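PDB 5G5S: argonaute from Methanocaldococcus jannaschii, which uses short single-stranded DNA guides to bind and slice complementary target DNA, and may defend the cell against invading genetic elements. Local coordinates for residues I84-I87 against K88-K91; E115-L118 against S119-I122; R277-N280 against E281-G284; K397-Y400 against A401-K405; L583-I586 against S587-L590. All blocks are in the same frame, centred on the assembly; numbering follows the deposited sequence.

All five contacts are local, each within one continuous stretch, and none touches another. Contacts 1 and 2 belong to the N-terminal domain and lie at the surface: the first straddles a bulge in an outermost strand, the second is a turn of helix 114-122. Contact 3, partly buried, starts helix 280-293, whose later residues pack on helix 114-122. Contact 4, at the surface of the Mid domain, is a beta turn inside an edge strand. Contact 5 is a partly buried Piwi helix turn. Contact 1 joins phenol to serine hydroxyl; contact 4 pairs two aromatics, and an arginine with an amide; the helical contacts use serine oxygens and, in contacts 2 and 5, long ion pairs.

Contact 1: I84-I87 against K88-K91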
loop_
_atom_site.group_PDB
_atom_site.type_symbol
_atom_site.label_atom_id
_atom_site.label_comp_id
_atom_site.label_asym_id
_atom_site.label_seq_id
_atom_site.Cartn_x
_atom_site.Cartn_y
_atom_site.Cartn_z
ATOM N N ILE A 84 -23.231 -26.114 -26.404
ATOM C CA ILE A 84 -21.913 -25.637 -26.841
ATOM C C ILE A 84 -21.298 -26.499 -27.944
ATOM O O ILE A 84 -21.590 -27.696 -28.033
ATOM C CB ILE A 84 -20.933 -25.343 -25.672
ATOM C CG1 ILE A 84 -20.719 -26.578 -24.764
ATOM C CG2 ILE A 84 -21.390 -24.114 -24.880
ATOM C CD1 ILE A 84 -19.462 -26.536 -23.911
ATOM N N GLU A 85 -20.458 -25.881 -28.788
ATOM C CA GLU A 85 -19.819 -26.537 -29.923
ATOM C C GLU A 85 -18.339 -26.782 -29.648
ATOM O O GLU A 85 -17.608 -25.835 -29.364
ATOM C CB GLU A 85 -20.013 -25.671 -31.178
ATOM C CG GLU A 85 -19.761 -26.371 -32.499
ATOM C CD GLU A 85 -19.737 -25.403 -33.665
ATOM O OE1 GLU A 85 -20.828 -24.991 -34.118
ATOM O OE2 GLU A 85 -18.624 -25.017 -34.088
ATOM N N TYR A 86 -17.902 -28.053 -29.738
ATOM C CA TYR A 86 -16.510 -28.452 -29.526
ATOM C C TYR A 86 -15.651 -28.068 -30.728
ATOM O O TYR A 86 -16.033 -28.336 -31.867
ATOM C CB TYR A 86 -16.409 -29.956 -29.202
ATOM C CG TYR A 86 -15.007 -30.520 -29.293
ATOM C CD1 TYR A 86 -14.131 -30.444 -28.213
ATOM C CD2 TYR A 86 -14.554 -31.129 -30.460
ATOM C CE1 TYR A 86 -12.838 -30.958 -28.295
ATOM C CE2 TYR A 86 -13.258 -31.626 -30.560
ATOM C CZ TYR A 86 -12.407 -31.550 -29.473
ATOM O OH TYR A 86 -11.139 -32.060 -29.582
ATOM N N ILE A 87 -14.478 -27.468 -30.466
ATOM C CA ILE A 87 -13.562 -27.018 -31.514
ATOM C C ILE A 87 -12.281 -27.851 -31.569
ATOM O O ILE A 87 -11.947 -28.385 -32.628
ATOM C CB ILE A 87 -13.272 -25.492 -31.412
ATOM C CG1 ILE A 87 -14.575 -24.665 -31.366
ATOM C CG2 ILE A 87 -12.343 -25.014 -32.542
ATOM C CD1 ILE A 87 -14.433 -23.352 -30.631
ATOM N N LYS A 88 -11.548 -27.927 -30.451
ATOM C CA LYS A 88 -10.273 -28.636 -30.390
ATOM C C LYS A 88 -9.923 -29.061 -28.961
ATOM O O LYS A 88 -10.457 -28.521 -27.992
ATOM C CB LYS A 88 -9.159 -27.713 -30.931
ATOM C CG LYS A 88 -8.081 -28.423 -31.730
ATOM C CD LYS A 88 -7.119 -27.433 -32.380
ATOM C CE LYS A 88 -5.851 -27.238 -31.586
ATOM N NZ LYS A 88 -4.891 -26.355 -32.298
ATOM N N SER A 89 -9.029 -30.055 -28.859
ATOM C CA SER A 89 -8.442 -30.592 -27.639
ATOM C C SER A 89 -6.951 -30.335 -27.773
ATOM O O SER A 89 -6.412 -30.349 -28.887
ATOM C CB SER A 89 -8.701 -32.090 -27.507
ATOM O OG SER A 89 -10.046 -32.356 -27.148
ATOM N N LEU A 90 -6.294 -30.062 -26.648
ATOM C CA LEU A 90 -4.873 -29.754 -26.621
ATOM C C LEU A 90 -4.284 -30.214 -25.290
ATOM O O LEU A 90 -4.917 -30.022 -24.251
ATOM C CB LEU A 90 -4.701 -28.230 -26.778
ATOM C CG LEU A 90 -3.339 -27.749 -27.261
ATOM C CD1 LEU A 90 -3.300 -27.661 -28.775
ATOM C CD2 LEU A 90 -3.020 -26.399 -26.679
ATOM N N LYS A 91 -3.077 -30.814 -25.321
ATOM C CA LYS A 91 -2.373 -31.271 -24.125
ATOM C C LYS A 91 -2.033 -30.055 -23.292
ATOM O O LYS A 91 -1.586 -29.041 -23.845
ATOM C CB LYS A 91 -1.087 -32.032 -24.496
ATOM C CG LYS A 91 -1.302 -33.520 -24.760
#
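Tyr86 reaches forward along strand 84-91 and meets Ser89, three residues on, through its phenol oxygen. Its CG lies opposite the backbone N (chi1 166°), which lays the ring alongside the chain instead of sending it straight out from the strand. Tyr86 OH and Ser89 OG are 2.7 Å apart and hydrogen-bonded. The serine oxygen sits close to the plane of the phenol, at its edge, and lies 3.3 Å from Tyr86 CE1. Beneath one face of the ring runs the backbone: Lys88 N is 3.8 Å from the ring plane, displaced toward the rim. A tyrosine suits this place because it combines a flat surface that can lie over the peptide with a polar end for the serine, and the small serine lets that end come near. Ser89 OG also bonds to His27 ND1, so the pair ties the ring to the adjoining strand 25-31. At Ile87 the side chain turns from this polar link and touches Arg30 of the same neighbour. Its phi and psi of -111° and -57° depart from extended strand geometry, and here the regular alternation fails: Ile87 and Lys88 both make backbone hydrogen bonds to Phe28. Two residues set against one is the classic beta bulge, here in an outermost strand of the antiparallel four-stranded sheet of the N-terminal domain.

Contact 2: E115-L118 against S119-I122; sequences EPEL and SRII
Ser119 folds its hydroxyl back onto Glu115, one helical turn earlier. OG stands opposite its own carbonyl carbon (chi1 -51°), and from there it gives a hydrogen bond of 2.9 Å to Glu115 O. The same oxygen accepts Ser119 N at 3.2 Å, the two donors arriving from opposite faces of the carbonyl plane. Serine suits an exposed helical position like this because its short side chain can satisfy itself on the backbone.

Glu117 and Arg120 lie side by side and point the same way. The arginine leaves the helix with CG opposite the backbone N and then bends at chi3 (68°), which brings its guanidinium beside the extended glutamate, with Glu117 CG 3.8 Å above the centre of one face. Glu117 OE2 and Arg120 NH2 are 3.7 Å apart, a long salt bridge in which the oxygen stands well out of the guanidinium plane and no N-H aims at it. The other carboxylate oxygen, OE1, has a firmer partner in Arg295. Leu118 and Ile121 meanwhile pack on Ile290 of helix 280-293.

The intrahelical ion pair is therefore chiefly electrostatic, while the directed bond of Glu117 joins this helix of the N-terminal domain to the segment following helix 280-293.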
loop_
_atom_site.group_PDB
_atom_site.type_symbol
_atom_site.label_atom_id
_atom_site.label_comp_id
_atom_site.label_asym_id
_atom_site.label_seq_id
_atom_site.Cartn_x
_atom_site.Cartn_y
_atom_site.Cartn_z
ATOM N N GLU A 115 -12.966 -25.653 -2.698
ATOM C CA GLU A 115 -13.503 -24.650 -1.763
ATOM C C GLU A 115 -14.370 -25.252 -0.635
ATOM O O GLU A 115 -14.080 -24.955 0.528
ATOM C CB GLU A 115 -14.233 -23.517 -2.495
ATOM C CG GLU A 115 -13.301 -22.668 -3.338
ATOM C CD GLU A 115 -13.879 -21.440 -4.013
ATOM O OE1 GLU A 115 -15.007 -21.028 -3.661
ATOM O OE2 GLU A 115 -13.172 -20.863 -4.871
ATOM N N PRO A 116 -15.383 -26.127 -0.907
ATOM C CA PRO A 116 -16.147 -26.716 0.208
ATOM C C PRO A 116 -15.305 -27.646 1.091
ATOM O O PRO A 116 -15.551 -27.711 2.299
ATOM C CB PRO A 116 -17.279 -27.475 -0.497
ATOM C CG PRO A 116 -17.326 -26.909 -1.879
ATOM C CD PRO A 116 -15.911 -26.602 -2.200
ATOM N N GLU A 117 -14.302 -28.346 0.501
ATOM C CA GLU A 117 -13.431 -29.245 1.267
ATOM C C GLU A 117 -12.471 -28.476 2.174
ATOM O O GLU A 117 -12.190 -28.942 3.278
ATOM C CB GLU A 117 -12.691 -30.259 0.374
ATOM C CG GLU A 117 -12.417 -31.563 1.113
ATOM C CD GLU A 117 -11.593 -32.612 0.394
ATOM O OE1 GLU A 117 -12.047 -33.107 -0.664
ATOM O OE2 GLU A 117 -10.532 -32.999 0.934
ATOM N N LEU A 118 -11.984 -27.301 1.717
ATOM C CA LEU A 118 -11.093 -26.426 2.481
ATOM C C LEU A 118 -11.818 -25.825 3.693
ATOM O O LEU A 118 -11.209 -25.731 4.756
ATOM C CB LEU A 118 -10.515 -25.296 1.603
ATOM C CG LEU A 118 -9.269 -25.595 0.774
ATOM C CD1 LEU A 118 -8.919 -24.420 -0.091
ATOM C CD2 LEU A 118 -8.076 -25.957 1.653
ATOM N N SER A 119 -13.112 -25.429 3.528
ATOM C CA SER A 119 -13.972 -24.866 4.583
ATOM C C SER A 119 -14.183 -25.890 5.697
ATOM O O SER A 119 -14.146 -25.526 6.873
ATOM C CB SER A 119 -15.328 -24.461 4.015
ATOM O OG SER A 119 -15.198 -23.642 2.867
ATOM N N ARG A 120 -14.387 -27.171 5.314
ATOM C CA ARG A 120 -14.581 -28.327 6.190
ATOM C C ARG A 120 -13.352 -28.549 7.083
ATOM O O ARG A 120 -13.518 -28.853 8.264
ATOM C CB ARG A 120 -14.865 -29.578 5.335
ATOM C CG ARG A 120 -15.144 -30.861 6.119
ATOM C CD ARG A 120 -14.776 -32.102 5.325
ATOM N NE ARG A 120 -13.329 -32.221 5.139
ATOM C CZ ARG A 120 -12.719 -33.270 4.598
ATOM N NH1 ARG A 120 -13.425 -34.320 4.187
ATOM N NH2 ARG A 120 -11.398 -33.284 4.469
ATOM N N ILE A 121 -12.130 -28.394 6.520
ATOM C CA ILE A 121 -10.865 -28.563 7.250
ATOM C C ILE A 121 -10.724 -27.476 8.334
ATOM O O ILE A 121 -10.410 -27.794 9.486
ATOM C CB ILE A 121 -9.634 -28.661 6.281
ATOM C CG1 ILE A 121 -9.728 -29.925 5.381
ATOM C CG2 ILE A 121 -8.292 -28.642 7.040
ATOM C CD1 ILE A 121 -8.968 -29.847 4.036
ATOM N N ILE A 122 -11.013 -26.209 7.971
ATOM C CA ILE A 122 -10.917 -25.056 8.874
ATOM C C ILE A 122 -12.131 -24.820 9.797
ATOM O O ILE A 122 -12.065 -23.944 10.666
ATOM C CB ILE A 122 -10.439 -23.780 8.139
ATOM C CG1 ILE A 122 -11.444 -23.334 7.046
ATOM C CG2 ILE A 122 -9.028 -23.984 7.576
ATOM C CD1 ILE A 122 -11.754 -21.883 7.057
#

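Contact 3: R277-N280 against E281-G284; sequences RLSN and ENKG
Asn280, Leu278 and Lys283 carry most of this helix start. Leu278 lies before the first turn and crosses Asn282 at about a right angle, its CG 3.5 Å from Asn282 CB, so the branched apolar side chain rests on the aliphatic base of the asparagine. Lys283 comes back over Leu278: bends at chi2, chi3 and chi4 curl its chain past Leu278 CB, which CD approaches to 4.0 Å, and bring NZ to a weak hydrogen bond with Leu278 O at 3.4 Å. A lysine suits this course, having a flexible apolar stem and a charged end.

Asn280 O accepts Gly284 N at 3.0 Å. The buried Asn280 amide lies near Lys283, OD1 3.4 Å from NZ, and its hydrogen bonds run from ND2 to Thr609 O and from Ser633 N to OD1. Ser279 holds the N-cap. Its chi1 of 73° turns OG to the first turn, where it accepts a weak but nearly straight bond (165°) from Asn282 N at 3.3 Å.

Serine thus engages one N-H of the first turn, and the asparagine joins the start of helix 280-293 to Thr609 and to Ser633, the latter within residues 627-634, which bind the 5'-phosphorylated guide end.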
loop_
_atom_site.group_PDB
_atom_site.type_symbol
_atom_site.label_atom_id
_atom_site.label_comp_id
_atom_site.label_asym_id
_atom_site.label_seq_id
_atom_site.Cartn_x
_atom_site.Cartn_y
_atom_site.Cartn_z
ATOM N N ARG A 277 0.226 -12.728 16.751
ATOM C CA ARG A 277 1.583 -12.255 16.483
ATOM C C ARG A 277 2.544 -13.385 16.113
ATOM O O ARG A 277 3.756 -13.232 16.185
ATOM C CB ARG A 277 2.117 -11.438 17.652
ATOM C CG ARG A 277 1.896 -12.081 19.002
ATOM C CD ARG A 277 2.180 -11.091 20.114
ATOM N NE ARG A 277 2.248 -11.755 21.405
ATOM C CZ ARG A 277 2.336 -11.113 22.560
ATOM N NH1 ARG A 277 2.364 -9.789 22.580
ATOM N NH2 ARG A 277 2.395 -11.795 23.694
ATOM N N LEU A 278 1.981 -14.523 15.739
ATOM C CA LEU A 278 2.730 -15.715 15.352
ATOM C C LEU A 278 3.851 -15.485 14.335
ATOM O O LEU A 278 3.714 -14.689 13.417
ATOM C CB LEU A 278 1.747 -16.730 14.780
ATOM C CG LEU A 278 1.961 -18.197 15.121
ATOM C CD1 LEU A 278 2.120 -18.363 16.623
ATOM C CD2 LEU A 278 0.781 -19.004 14.616
ATOM N N SER A 279 4.948 -16.228 14.476
ATOM C CA SER A 279 6.089 -16.128 13.561
ATOM C C SER A 279 5.785 -16.822 12.218
ATOM O O SER A 279 4.830 -17.598 12.129
ATOM C CB SER A 279 7.343 -16.721 14.201
ATOM O OG SER A 279 7.275 -18.135 14.265
ATOM N N ASN A 280 6.585 -16.538 11.178
ATOM C CA ASN A 280 6.407 -17.147 9.862
ATOM C C ASN A 280 6.555 -18.673 9.895
ATOM O O ASN A 280 5.783 -19.362 9.228
ATOM C CB ASN A 280 7.340 -16.518 8.829
ATOM C CG ASN A 280 7.037 -15.078 8.464
ATOM O OD1 ASN A 280 5.918 -14.584 8.615
ATOM N ND2 ASN A 280 8.032 -14.376 7.954
ATOM N N GLU A 281 7.500 -19.193 10.710
ATOM C CA GLU A 281 7.737 -20.636 10.911
ATOM C C GLU A 281 6.491 -21.304 11.517
ATOM O O GLU A 281 6.037 -22.331 11.008
ATOM C CB GLU A 281 8.959 -20.885 11.822
ATOM C CG GLU A 281 10.297 -20.451 11.231
ATOM C CD GLU A 281 10.746 -19.019 11.481
ATOM O OE1 GLU A 281 9.881 -18.126 11.662
ATOM O OE2 GLU A 281 11.977 -18.785 11.454
ATOM N N ASN A 282 5.919 -20.681 12.578
ATOM C CA ASN A 282 4.717 -21.169 13.252
ATOM C C ASN A 282 3.473 -21.083 12.389
ATOM O O ASN A 282 2.627 -21.971 12.460
ATOM C CB ASN A 282 4.515 -20.475 14.582
ATOM C CG ASN A 282 5.507 -20.865 15.642
ATOM O OD1 ASN A 282 6.175 -21.909 15.567
ATOM N ND2 ASN A 282 5.608 -20.026 16.666
ATOM N N LYS A 283 3.382 -20.046 11.540
ATOM C CA LYS A 283 2.288 -19.872 10.576
ATOM C C LYS A 283 2.391 -21.014 9.552
ATOM O O LYS A 283 1.377 -21.570 9.138
ATOM C CB LYS A 283 2.410 -18.515 9.862
ATOM C CG LYS A 283 1.104 -17.736 9.771
ATOM C CD LYS A 283 1.018 -16.619 10.825
ATOM C CE LYS A 283 1.451 -15.252 10.335
ATOM N NZ LYS A 283 2.923 -15.150 10.141
ATOM N N GLY A 284 3.622 -21.384 9.216
ATOM C CA GLY A 284 3.917 -22.480 8.301
ATOM C C GLY A 284 3.401 -23.814 8.789
ATOM O O GLY A 284 2.866 -24.595 8.003
#

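Contact 4: K397-Y400 against A401-K405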
loop_
_atom_site.group_PDB
_atom_site.type_symbol
_atom_site.label_atom_id
_atom_site.label_comp_id
_atom_site.label_asym_id
_atom_site.label_seq_id
_atom_site.Cartn_x
_atom_site.Cartn_y
_atom_site.Cartn_z
ATOM N N LYS A 397 16.578 26.628 9.954
ATOM C CA LYS A 397 16.598 26.663 11.412
ATOM C C LYS A 397 15.170 26.609 11.958
ATOM O O LYS A 397 14.219 26.940 11.250
ATOM C CB LYS A 397 17.335 27.914 11.917
ATOM N N PHE A 398 15.020 26.168 13.208
ATOM C CA PHE A 398 13.723 26.098 13.867
ATOM C C PHE A 398 13.676 27.146 14.996
ATOM O O PHE A 398 14.491 27.102 15.930
ATOM C CB PHE A 398 13.433 24.670 14.368
ATOM C CG PHE A 398 13.333 23.639 13.262
ATOM C CD1 PHE A 398 12.132 23.418 12.600
ATOM C CD2 PHE A 398 14.443 22.898 12.876
ATOM C CE1 PHE A 398 12.044 22.477 11.571
ATOM C CE2 PHE A 398 14.351 21.956 11.846
ATOM C CZ PHE A 398 13.154 21.753 11.202
ATOM N N ASN A 399 12.767 28.130 14.856
ATOM C CA ASN A 399 12.572 29.205 15.833
ATOM C C ASN A 399 11.198 29.054 16.497
ATOM O O ASN A 399 10.180 29.473 15.935
ATOM C CB ASN A 399 12.753 30.584 15.190
ATOM C CG ASN A 399 12.624 31.706 16.185
ATOM O OD1 ASN A 399 11.529 32.217 16.440
ATOM N ND2 ASN A 399 13.730 32.063 16.816
ATOM N N TYR A 400 11.183 28.421 17.684
ATOM C CA TYR A 400 9.973 28.117 18.454
ATOM C C TYR A 400 9.778 29.009 19.690
ATOM O O TYR A 400 8.966 28.677 20.559
ATOM C CB TYR A 400 9.903 26.604 18.805
ATOM C CG TYR A 400 11.127 26.108 19.541
ATOM C CD1 TYR A 400 11.261 26.292 20.915
ATOM C CD2 TYR A 400 12.184 25.513 18.857
ATOM C CE1 TYR A 400 12.414 25.900 21.589
ATOM C CE2 TYR A 400 13.339 25.109 19.523
ATOM C CZ TYR A 400 13.448 25.300 20.891
ATOM O OH TYR A 400 14.585 24.909 21.561
ATOM N N ALA A 401 10.504 30.147 19.753
ATOM C CA ALA A 401 10.428 31.105 20.858
ATOM C C ALA A 401 8.993 31.575 21.071
ATOM O O ALA A 401 8.334 31.997 20.116
ATOM C CB ALA A 401 11.341 32.295 20.595
ATOM N N ASN A 402 8.490 31.401 22.309
ATOM C CA ASN A 402 7.144 31.769 22.772
ATOM C C ASN A 402 5.972 31.045 22.099
ATOM O O ASN A 402 4.814 31.313 22.437
ATOM C CB ASN A 402 6.951 33.297 22.791
ATOM C CG ASN A 402 8.039 34.003 23.543
ATOM O OD1 ASN A 402 8.941 34.603 22.951
ATOM N ND2 ASN A 402 8.028 33.865 24.861
ATOM N N ARG A 403 6.270 30.105 21.181
ATOM C CA ARG A 403 5.270 29.318 20.457
ATOM C C ARG A 403 5.054 27.914 21.059
ATOM O O ARG A 403 4.802 26.949 20.333
ATOM C CB ARG A 403 5.566 29.289 18.949
ATOM C CG ARG A 403 5.248 30.597 18.243
ATOM C CD ARG A 403 5.770 30.609 16.826
ATOM N NE ARG A 403 6.209 31.947 16.429
ATOM C CZ ARG A 403 7.475 32.351 16.417
ATOM N NH1 ARG A 403 8.451 31.514 16.750
ATOM N NH2 ARG A 403 7.779 33.586 16.042
ATOM N N TRP A 404 5.137 27.829 22.404
ATOM C CA TRP A 404 4.884 26.634 23.208
ATOM C C TRP A 404 3.414 26.731 23.589
ATOM O O TRP A 404 3.009 27.704 24.235
ATOM C CB TRP A 404 5.748 26.628 24.485
ATOM C CG TRP A 404 7.208 26.394 24.252
ATOM C CD1 TRP A 404 8.139 27.324 23.895
ATOM C CD2 TRP A 404 7.918 25.162 24.434
ATOM N NE1 TRP A 404 9.381 26.737 23.798
ATOM C CE2 TRP A 404 9.273 25.408 24.126
ATOM C CE3 TRP A 404 7.540 23.865 24.824
ATOM C CZ2 TRP A 404 10.253 24.408 24.197
ATOM C CZ3 TRP A 404 8.509 22.875 24.887
ATOM C CH2 TRP A 404 9.846 23.147 24.569
ATOM N N LYS A 405 2.608 25.759 23.156
ATOM C CA LYS A 405 1.168 25.750 23.394
ATOM C C LYS A 405 0.656 24.379 23.831
ATOM O O LYS A 405 1.141 23.348 23.346
ATOM C CB LYS A 405 0.421 26.184 22.114
ATOM C CG LYS A 405 0.483 27.676 21.803
ATOM C CD LYS A 405 -0.149 28.000 20.449
ATOM C CE LYS A 405 -0.705 29.409 20.353
ATOM N NZ LYS A 405 0.350 30.463 20.375
#
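Tyr400 and Trp404 form the tightly packed side of this turn, lying side by side and pointing the same way. A chi1 of 56° tucks the tyrosine ring over its own backbone, next to the indole four residues on. Tyr400 CD1 is 3.5 Å from Trp404 NE1, which lies at the edge of the phenol near its plane; Tyr400 CE1 meets Trp404 CZ2 at 3.7 Å. The ring planes are at 83°, but the approach is oblique. Both aromatics face helix 372-390: Tyr400 OH bonds to Asn380, and the indole also touches Asn380 and Val379. Large rings with a polar atom suit such a partly exposed seam between strand and helix.

The looser, solvent side is that of Ala401 and Asn402, both exposed, the corners of a type II turn closed by the 3.1 Å bond from Arg403 N to Tyr400 O. The asparagine has a positive phi, which asparagine tolerates better than most residues.

A separate, directed polar link follows. Arg403 swings back across Asn399 at about a right angle, and its NH1 gives Asn399 OD1 a bond of 3.2 Å, almost straight at 169°; that oxygen lies in the guanidinium plane. A neutral amide receives the arginine here, so direction rather than an ion pair sets this link, which with the turn bond bridges the break in edge strand 397-407 of the Mid domain.

Contact 5: L583-I586 against S587-L590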
loop_
_atom_site.group_PDB
_atom_site.type_symbol
_atom_site.label_atom_id
_atom_site.label_comp_id
_atom_site.label_asym_id
_atom_site.label_seq_id
_atom_site.Cartn_x
_atom_site.Cartn_y
_atom_site.Cartn_z
ATOM N N LEU A 583 0.719 1.687 -25.441
ATOM C CA LEU A 583 2.058 1.776 -24.858
ATOM C C LEU A 583 3.131 1.499 -25.898
ATOM O O LEU A 583 4.183 2.129 -25.854
ATOM C CB LEU A 583 2.212 0.891 -23.621
ATOM C CG LEU A 583 1.452 1.330 -22.362
ATOM C CD1 LEU A 583 1.584 0.293 -21.276
ATOM C CD2 LEU A 583 1.919 2.695 -21.860
ATOM N N LYS A 584 2.831 0.622 -26.881
ATOM C CA LYS A 584 3.689 0.330 -28.032
ATOM C C LYS A 584 3.863 1.604 -28.874
ATOM O O LYS A 584 4.988 1.935 -29.228
ATOM C CB LYS A 584 3.094 -0.793 -28.902
ATOM C CG LYS A 584 3.448 -2.191 -28.421
ATOM C CD LYS A 584 3.206 -3.240 -29.509
ATOM C CE LYS A 584 1.925 -4.007 -29.308
ATOM N NZ LYS A 584 1.645 -4.914 -30.453
ATOM N N GLU A 585 2.759 2.344 -29.131
ATOM C CA GLU A 585 2.753 3.600 -29.900
ATOM C C GLU A 585 3.442 4.755 -29.161
ATOM O O GLU A 585 4.185 5.508 -29.784
ATOM C CB GLU A 585 1.324 4.000 -30.334
ATOM C CG GLU A 585 0.638 3.012 -31.270
ATOM C CD GLU A 585 1.391 2.672 -32.542
ATOM O OE1 GLU A 585 1.570 3.578 -33.388
ATOM O OE2 GLU A 585 1.817 1.503 -32.683
ATOM N N ILE A 586 3.195 4.888 -27.847
ATOM C CA ILE A 586 3.783 5.913 -26.983
ATOM C C ILE A 586 5.325 5.829 -26.951
ATOM O O ILE A 586 5.983 6.869 -27.013
ATOM C CB ILE A 586 3.095 5.919 -25.576
ATOM C CG1 ILE A 586 2.113 7.086 -25.461
ATOM C CG2 ILE A 586 4.082 5.932 -24.406
ATOM C CD1 ILE A 586 0.976 6.865 -24.479
ATOM N N SER A 587 5.886 4.597 -26.890
ATOM C CA SER A 587 7.329 4.355 -26.854
ATOM C C SER A 587 8.002 4.864 -28.118
ATOM O O SER A 587 9.075 5.468 -28.033
ATOM C CB SER A 587 7.638 2.873 -26.631
ATOM O OG SER A 587 7.278 2.067 -27.744
ATOM N N LYS A 588 7.375 4.631 -29.294
ATOM C CA LYS A 588 7.938 5.129 -30.541
ATOM C C LYS A 588 7.685 6.623 -30.737
ATOM O O LYS A 588 8.542 7.310 -31.283
ATOM C CB LYS A 588 7.622 4.243 -31.762
ATOM C CG LYS A 588 6.185 4.205 -32.249
ATOM C CD LYS A 588 6.112 3.274 -33.450
ATOM C CE LYS A 588 4.716 3.091 -33.984
ATOM N NZ LYS A 588 4.703 2.255 -35.213
ATOM N N GLU A 589 6.566 7.140 -30.210
ATOM C CA GLU A 589 6.254 8.568 -30.269
ATOM C C GLU A 589 7.207 9.371 -29.373
ATOM O O GLU A 589 7.682 10.419 -29.799
ATOM C CB GLU A 589 4.779 8.833 -29.906
ATOM C CG GLU A 589 4.306 10.254 -30.187
ATOM C CD GLU A 589 4.430 10.710 -31.630
ATOM O OE1 GLU A 589 3.543 10.357 -32.439
ATOM O OE2 GLU A 589 5.425 11.399 -31.955
ATOM N N LEU A 590 7.513 8.868 -28.149
ATOM C CA LEU A 590 8.445 9.532 -27.223
ATOM C C LEU A 590 9.918 9.233 -27.512
ATOM O O LEU A 590 10.768 10.024 -27.106
ATOM C CB LEU A 590 8.161 9.153 -25.765
ATOM C CG LEU A 590 6.856 9.610 -25.113
ATOM C CD1 LEU A 590 6.664 8.883 -23.787
ATOM C CD2 LEU A 590 6.829 11.117 -24.895
#
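This is an intrahelical contact in the last turns of helix 577-590, which crosses over between the parallel strands 566-571 and 593-600 of the Piwi domain as a beta-alpha-beta unit; the RNase H-like fold is built on that sheet. Main-chain bonds set the frame: Glu589 N reaches Glu585 O at 2.9 Å and Leu590 N reaches Ile586 O at 2.8 Å.

Ser587 faces strand 636-645. With chi1 at 69° its OG points back along the helix and gives a bond of 2.7 Å to Lys584 O. The hydroxyl also bonds to Gly647 N, and a small polar residue suits this buried spot against Phe644. On another flank Ile586 and Leu590 run side by side, CG2 of the former 4.0 Å from CD1 of the latter, and both pack toward helix 547-556.

The outer side is charged. The bend of Glu585 at chi2 (-55°) lays its carboxylate along the extended Lys588 chain, with OE1 3.2 Å from Lys588 CE.

Charge attraction in this long salt bridge is probably diffuse, both carboxylate oxygens of Glu585 being 3.9 Å from Lys588 NZ, whereas the serine hydroxyl gives the helix a directed polar link to Gly647, just after strand 636-645.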